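Local structure of (R)-specific secondary-alkylsulfatase (Pseudomonas sp., 4AXH) at residues L288-P293 against A334-A339; H317-P322 against R328-W333; A377-R382 against G418-N423. The protein hydrolyses (R)-secondary-alkyl sulfates at a zinc centre with strict inversion of configuration, releasing (S)-alcohols and sulfate. All coordinates share one frame; numbering follows the deposited sequence.

The three contacts follow a path from the zinc centre of the metallo-beta-lactamase domain to the helices beside it. Along the chain, 317-322 and 328-333 of contact 2 fall between the two segments of contact 1, and contact 3 comes later. Contacts 1 and 2 share helix 330-344, their centres about 10 Å apart, and both belong to the metallo-beta-lactamase domain. Contact 3, centred about 9 Å from contact 2 and about 15 Å from contact 1, packs helix 362-388 against helix 420-431. The joins are direct: Glu291 of contact 1 touches His317 and Trp333 of contact 2, and Asn423 of contact 3 bonds to the sulfate-binding loop. All three have residues at the second subunit.

Contact 1 (L288-P293 against A334-A339). With ZN (zinc ion), chain D.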
# COMPACT_ATOMS: atom_id res chain seq x y z
N LEU A 288 11.81 12.19 -5.18
CA LEU A 288 11.44 10.80 -5.51
C LEU A 288 10.52 10.10 -4.55
O LEU A 288 10.81 10.01 -3.35
CB LEU A 288 12.66 9.91 -5.82
CG LEU A 288 13.76 10.48 -6.77
CD1 LEU A 288 14.91 9.50 -6.88
CD2 LEU A 288 13.21 10.80 -8.17
N GLY A 289 9.40 9.63 -5.11
CA GLY A 289 8.38 8.86 -4.40
C GLY A 289 7.20 9.61 -3.80
O GLY A 289 6.30 8.98 -3.21
N SER A 290 7.20 10.96 -3.88
CA SER A 290 6.09 11.76 -3.32
C SER A 290 4.85 11.68 -4.26
O SER A 290 4.22 10.63 -4.31
CB SER A 290 6.56 13.19 -3.03
OG SER A 290 7.11 13.83 -4.16
N GLU A 291 4.52 12.74 -5.04
CA GLU A 291 3.40 12.74 -5.98
C GLU A 291 3.64 11.73 -7.16
O GLU A 291 2.67 11.22 -7.73
CB GLU A 291 3.17 14.17 -6.49
CG GLU A 291 1.93 14.32 -7.36
CD GLU A 291 2.21 14.21 -8.84
OE1 GLU A 291 3.41 14.25 -9.21
OE2 GLU A 291 1.24 14.15 -9.62
N ALA A 292 4.92 11.48 -7.54
CA ALA A 292 5.30 10.55 -8.60
C ALA A 292 6.57 9.82 -8.21
O ALA A 292 7.39 10.40 -7.50
CB ALA A 292 5.51 11.29 -9.91
N PRO A 293 6.79 8.56 -8.68
CA PRO A 293 8.02 7.82 -8.33
C PRO A 293 9.32 8.49 -8.80
O PRO A 293 10.30 8.52 -8.05
CB PRO A 293 7.82 6.46 -8.99
CG PRO A 293 6.34 6.33 -9.12
CD PRO A 293 5.90 7.72 -9.50
N ALA A 334 5.62 15.38 2.66
CA ALA A 334 5.78 16.51 3.57
C ALA A 334 7.26 16.90 3.75
O ALA A 334 7.58 18.10 3.75
CB ALA A 334 5.12 16.24 4.92
N GLY A 335 8.15 15.91 3.82
CA GLY A 335 9.59 16.11 3.94
C GLY A 335 10.23 16.83 2.75
O GLY A 335 11.19 17.60 2.93
N TYR A 336 9.69 16.57 1.53
CA TYR A 336 10.19 17.21 0.31
C TYR A 336 9.68 18.65 0.16
O TYR A 336 10.35 19.51 -0.43
CB TYR A 336 9.80 16.37 -0.92
CG TYR A 336 10.56 15.07 -1.08
CD1 TYR A 336 11.95 15.04 -1.00
CD2 TYR A 336 9.90 13.88 -1.37
CE1 TYR A 336 12.66 13.87 -1.17
CE2 TYR A 336 10.61 12.69 -1.54
CZ TYR A 336 11.99 12.69 -1.44
OH TYR A 336 12.71 11.55 -1.67
N ILE A 337 8.46 18.91 0.65
CA ILE A 337 7.87 20.25 0.62
C ILE A 337 8.72 21.13 1.57
O ILE A 337 9.19 22.19 1.16
CB ILE A 337 6.35 20.23 1.02
CG1 ILE A 337 5.51 19.54 -0.08
CG2 ILE A 337 5.85 21.65 1.26
CD1 ILE A 337 4.14 19.10 0.26
N ASP A 338 8.99 20.60 2.79
CA ASP A 338 9.78 21.26 3.83
C ASP A 338 11.21 21.49 3.38
O ASP A 338 11.76 22.56 3.66
CB ASP A 338 9.73 20.41 5.10
CG ASP A 338 10.24 21.06 6.37
OD1 ASP A 338 9.97 22.28 6.56
OD2 ASP A 338 10.81 20.32 7.23
N ALA A 339 11.82 20.53 2.66
CA ALA A 339 13.18 20.69 2.14
C ALA A 339 13.21 21.76 1.07
O ALA A 339 14.18 22.54 1.00
CB ALA A 339 13.72 19.38 1.61
ZN ZN D . 1.81 14.40 -11.70
O HOH W 1 0.26 14.60 -13.09
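Tyr336 meets Leu288 through a single polar bond: its hydroxyl OH donates to the backbone O of Leu288 at 3.0 Å. The donor lies in the carbonyl plane, on a lone pair, with a C=O...OH angle of 131°. Leu288 O in turn sits near the plane of the tyrosine ring, at its edge. Farther back along the same edge, Ser290 CB lies 3.8 Å from Tyr336 CD2, so the phenol touches the loop at two points. Tyr336 CG is anti to its own carbonyl carbon (chi1 -73°), which sends the ring off helix 330-344 toward the loop. That loop joins strands 280-286 and 296-300 of the metallo-beta-lactamase fold and carries a zinc ligand, Glu291, whose OE2 binds one of the two zinc ions at 2.2 Å; a water at 2.1 Å from this zinc and His179, His181 and Asp310 complete the site. A weak hydrogen bond also links Glu291 OE2 to His317 NE2. Behind the tyrosine contact, the loop is braced from within: Ser290 OG is hydrogen-bonded to Thr287 O, and Gly289 N donates to Ala292 O at 3.2 Å.

Contact 2 (H317-P322 against R328-W333); sequences HNLLTP and RDAKAW
This is a buried contact within one loop-to-helix connection of the metallo-beta-lactamase domain, where the sulfate-binding segment 317-322 folds back on the start of helix 330-344. Asn318 to Pro322 and Arg328 are sulfate-binding residues, and two hydrogen bonds from Arg328 join the sides. Its backbone N donates to Leu319 O at 2.9 Å, while NH1 reaches Asn318 O at 2.8 Å with an N-H...O angle of 160°. The acceptor lies in the guanidinium plane, yet NH1 stands above the plane of the Asn318 carbonyl, 38° out of it. An arginine chain extended from CG to NE carries the group alongside the loop to this point, and Thr321 CG2 lies over one face of the guanidinium. Two successive carbonyls of the loop are therefore held by one residue.

Beside this polar part, Leu319 turns its end toward the helix: CD2 packs 3.8 Å from Ala330 CB and also touches Trp333 at CE3. Asp329 occupies the N-cap position of the helix, its OD1 accepting weak bonds from the backbone N atoms of Lys331 and Ala332. One turn on, the Trp333 indole reaches back to the loop, with Asn318 O at its edge near CZ3. Tyr376 stacks on the indole, and Trp333 NE1 is bonded to Asn311 O. The His317 imidazole meets the six-membered ring obliquely, the planes at 58°. This histidine ring is tied back to its own loop, His317 ND1 accepting from Asn318 N at 2.8 Å, with the donor nearly in the ring plane. The closest approach of histidine to tryptophan is made by His317 CB, 3.5 Å from Trp333 CH2.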
# COMPACT_ATOMS: atom_id res chain seq x y z
N HIS A 317 -3.93 16.77 -2.83
CA HIS A 317 -3.68 15.78 -3.88
C HIS A 317 -4.06 14.38 -3.36
O HIS A 317 -4.51 14.25 -2.20
CB HIS A 317 -2.21 15.83 -4.35
CG HIS A 317 -1.97 15.54 -5.81
ND1 HIS A 317 -2.63 14.49 -6.47
CD2 HIS A 317 -1.10 16.11 -6.67
CE1 HIS A 317 -2.15 14.48 -7.70
NE2 HIS A 317 -1.22 15.43 -7.88
N ASN A 318 -3.92 13.35 -4.20
CA ASN A 318 -4.30 12.00 -3.78
C ASN A 318 -3.16 11.22 -3.17
O ASN A 318 -2.04 11.26 -3.68
CB ASN A 318 -4.83 11.21 -4.97
CG ASN A 318 -6.22 11.60 -5.42
OD1 ASN A 318 -7.24 11.47 -4.68
ND2 ASN A 318 -6.29 11.95 -6.70
N LEU A 319 -3.45 10.45 -2.13
CA LEU A 319 -2.50 9.49 -1.57
C LEU A 319 -2.85 8.14 -2.24
O LEU A 319 -1.99 7.26 -2.36
CB LEU A 319 -2.57 9.41 -0.03
CG LEU A 319 -2.04 10.63 0.69
CD1 LEU A 319 -2.30 10.55 2.17
CD2 LEU A 319 -0.56 10.90 0.36
N LEU A 320 -4.11 8.01 -2.70
CA LEU A 320 -4.68 6.87 -3.42
C LEU A 320 -5.60 7.40 -4.51
O LEU A 320 -6.76 7.74 -4.23
CB LEU A 320 -5.45 5.88 -2.47
CG LEU A 320 -5.96 4.58 -3.13
CD1 LEU A 320 -4.83 3.59 -3.31
CD2 LEU A 320 -7.05 3.94 -2.32
N THR A 321 -5.09 7.45 -5.77
CA THR A 321 -5.89 7.91 -6.90
C THR A 321 -7.14 7.03 -7.16
O THR A 321 -7.09 5.81 -6.99
CB THR A 321 -5.05 8.40 -8.10
OG1 THR A 321 -5.84 8.40 -9.28
CG2 THR A 321 -3.82 7.62 -8.34
N PRO A 322 -8.33 7.66 -7.43
CA PRO A 322 -9.57 6.87 -7.60
C PRO A 322 -9.65 5.87 -8.78
O PRO A 322 -10.50 4.97 -8.77
CB PRO A 322 -10.65 7.95 -7.70
CG PRO A 322 -10.03 9.17 -7.18
CD PRO A 322 -8.60 9.10 -7.56
N ARG A 328 0.68 6.31 -1.88
CA ARG A 328 1.82 7.22 -1.81
C ARG A 328 2.21 7.45 -0.34
O ARG A 328 1.43 7.13 0.56
CB ARG A 328 1.48 8.55 -2.51
CG ARG A 328 1.42 8.38 -3.98
CD ARG A 328 0.49 9.37 -4.57
NE ARG A 328 0.61 9.41 -6.03
CZ ARG A 328 -0.22 10.08 -6.83
NH1 ARG A 328 -1.25 10.77 -6.31
NH2 ARG A 328 -0.06 10.04 -8.16
N ASP A 329 3.44 7.93 -0.12
CA ASP A 329 3.95 8.20 1.22
C ASP A 329 3.85 9.71 1.53
O ASP A 329 4.71 10.53 1.09
CB ASP A 329 5.41 7.69 1.37
CG ASP A 329 6.02 7.83 2.75
OD1 ASP A 329 5.27 8.23 3.70
OD2 ASP A 329 7.22 7.52 2.90
N ALA A 330 2.83 10.05 2.37
CA ALA A 330 2.57 11.42 2.85
C ALA A 330 3.74 11.94 3.67
O ALA A 330 4.06 13.13 3.56
CB ALA A 330 1.27 11.47 3.67
N LYS A 331 4.41 11.05 4.45
CA LYS A 331 5.59 11.41 5.26
C LYS A 331 6.74 11.92 4.37
O LYS A 331 7.32 12.97 4.66
CB LYS A 331 6.02 10.22 6.17
CG LYS A 331 7.44 10.30 6.74
CD LYS A 331 7.48 10.30 8.28
CE LYS A 331 7.53 11.70 8.88
NZ LYS A 331 6.19 12.36 8.91
N ALA A 332 7.02 11.21 3.27
CA ALA A 332 8.09 11.60 2.35
C ALA A 332 7.71 12.88 1.59
O ALA A 332 8.55 13.78 1.40
CB ALA A 332 8.39 10.46 1.38
N TRP A 333 6.44 12.96 1.19
CA TRP A 333 5.87 14.12 0.51
C TRP A 333 6.06 15.40 1.37
O TRP A 333 6.66 16.36 0.88
CB TRP A 333 4.38 13.87 0.24
CG TRP A 333 3.79 14.62 -0.92
CD1 TRP A 333 4.09 15.90 -1.33
CD2 TRP A 333 2.70 14.18 -1.73
NE1 TRP A 333 3.25 16.28 -2.35
CE2 TRP A 333 2.39 15.24 -2.62
CE3 TRP A 333 1.95 12.97 -1.79
CZ2 TRP A 333 1.39 15.11 -3.60
CZ3 TRP A 333 0.93 12.88 -2.72
CH2 TRP A 333 0.69 13.92 -3.64

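Contact 3 (A377-R382 against G418-N423); sequences AFLNNR and GALSTN
Leu379 and Leu420 form the close part of this helix-to-helix contact, with Leu379 CD2 lying 3.8 Å from Leu420 CD1 as the two side chains pass at a slant. The contact joins helix 362-388 to the alkylsulfatase dimerisation region, to which 418-423 belongs. Leu420 CG is anti to the backbone N (chi1 161°), and the CD1 branch comes forward from a CB that does not itself face helix 362-388. The CB of Leu379 does face helix 420-431, and both methyls of this leucine lie against the same side of Asn423: CD2 is 4.0 Å from Asn423 CB, and CD1 is 4.0 Å from Asn423 ND2. Asn423 thus meets the leucine through CB and the amide nitrogen, while its OD1 accepts from Leu319 N and its ND2 donates to His317 O.

The looser part lies at Phe378, where Leu420 CD1 approaches the ring edge near its plane, 4.2 Å from CE2. No hydrogen bond links the two segments, and the facing CA atoms of Leu379 and Asn423 stand 7.0 Å apart. The loose side is still buried, since Val400 of helix 393-400 touches both Phe378 and Leu420, and Val591 of the second subunit packs on the phenylalanine. Helix 362-388 is flanked by helix 420-431 at Leu379 and by helix 330-344 at Ala377 and Asn380, while Trp517 of helix 515-529 packs against segment 418-423.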
# COMPACT_ATOMS: atom_id res chain seq x y z
N ALA A 377 1.87 16.05 6.47
CA ALA A 377 2.34 15.48 7.74
C ALA A 377 1.17 15.19 8.64
O ALA A 377 1.17 14.15 9.30
CB ALA A 377 3.32 16.41 8.43
N PHE A 378 0.11 16.03 8.58
CA PHE A 378 -1.10 15.81 9.37
C PHE A 378 -1.79 14.50 8.93
O PHE A 378 -2.22 13.71 9.77
CB PHE A 378 -2.07 17.00 9.26
CG PHE A 378 -3.46 16.72 9.77
CD1 PHE A 378 -3.71 16.65 11.14
CD2 PHE A 378 -4.52 16.49 8.89
CE1 PHE A 378 -5.01 16.39 11.62
CE2 PHE A 378 -5.81 16.20 9.37
CZ PHE A 378 -6.04 16.15 10.74
N LEU A 379 -1.90 14.30 7.63
CA LEU A 379 -2.55 13.11 7.12
C LEU A 379 -1.88 11.87 7.65
O LEU A 379 -2.56 11.05 8.27
CB LEU A 379 -2.64 13.12 5.58
CG LEU A 379 -3.68 14.04 5.00
CD1 LEU A 379 -3.44 14.24 3.50
CD2 LEU A 379 -5.09 13.53 5.27
N ASN A 380 -0.56 11.80 7.54
CA ASN A 380 0.24 10.70 8.03
C ASN A 380 0.15 10.57 9.57
O ASN A 380 -0.31 9.55 10.08
CB ASN A 380 1.69 10.89 7.59
CG ASN A 380 2.56 9.72 7.91
OD1 ASN A 380 2.61 8.72 7.18
ND2 ASN A 380 3.27 9.81 9.03
N ASN A 381 0.54 11.64 10.29
CA ASN A 381 0.61 11.66 11.75
C ASN A 381 -0.70 11.53 12.48
O ASN A 381 -0.73 10.83 13.49
CB ASN A 381 1.41 12.86 12.25
CG ASN A 381 2.82 12.96 11.73
OD1 ASN A 381 3.51 11.96 11.46
ND2 ASN A 381 3.29 14.20 11.62
N ARG A 382 -1.79 12.19 12.03
CA ARG A 382 -3.08 12.09 12.73
C ARG A 382 -3.66 10.68 12.58
O ARG A 382 -4.14 10.12 13.56
CB ARG A 382 -4.07 13.15 12.28
CG ARG A 382 -5.51 13.03 12.84
CD ARG A 382 -5.85 14.03 13.93
NE ARG A 382 -5.38 13.59 15.24
CZ ARG A 382 -6.18 13.38 16.28
NH1 ARG A 382 -7.48 13.60 16.17
NH2 ARG A 382 -5.68 12.96 17.43
N GLY A 418 -7.77 15.39 -4.25
CA GLY A 418 -7.66 14.37 -3.21
C GLY A 418 -8.79 14.57 -2.21
O GLY A 418 -9.39 15.66 -2.14
N ALA A 419 -9.12 13.55 -1.45
CA ALA A 419 -10.15 13.74 -0.45
C ALA A 419 -9.57 13.43 0.93
O ALA A 419 -8.74 12.51 1.06
CB ALA A 419 -11.33 12.88 -0.76
N LEU A 420 -9.94 14.24 1.95
CA LEU A 420 -9.44 14.06 3.31
C LEU A 420 -9.86 12.71 3.87
O LEU A 420 -9.02 11.98 4.42
CB LEU A 420 -9.84 15.25 4.22
CG LEU A 420 -9.80 15.07 5.76
CD1 LEU A 420 -8.40 15.05 6.29
CD2 LEU A 420 -10.59 16.16 6.42
N SER A 421 -11.11 12.32 3.65
CA SER A 421 -11.64 11.01 4.07
C SER A 421 -10.86 9.86 3.39
O SER A 421 -10.32 8.99 4.08
CB SER A 421 -13.12 10.93 3.74
OG SER A 421 -13.33 11.16 2.35
N THR A 422 -10.75 9.90 2.03
CA THR A 422 -10.05 8.91 1.21
C THR A 422 -8.59 8.75 1.65
O THR A 422 -8.14 7.61 1.85
CB THR A 422 -10.15 9.32 -0.26
OG1 THR A 422 -11.52 9.55 -0.58
CG2 THR A 422 -9.50 8.31 -1.22
N ASN A 423 -7.87 9.89 1.80
CA ASN A 423 -6.47 9.95 2.20
C ASN A 423 -6.23 9.42 3.58
O ASN A 423 -5.23 8.74 3.77
CB ASN A 423 -5.90 11.35 2.02
CG ASN A 423 -5.63 11.70 0.57
OD1 ASN A 423 -5.56 10.83 -0.33
ND2 ASN A 423 -5.46 13.00 0.32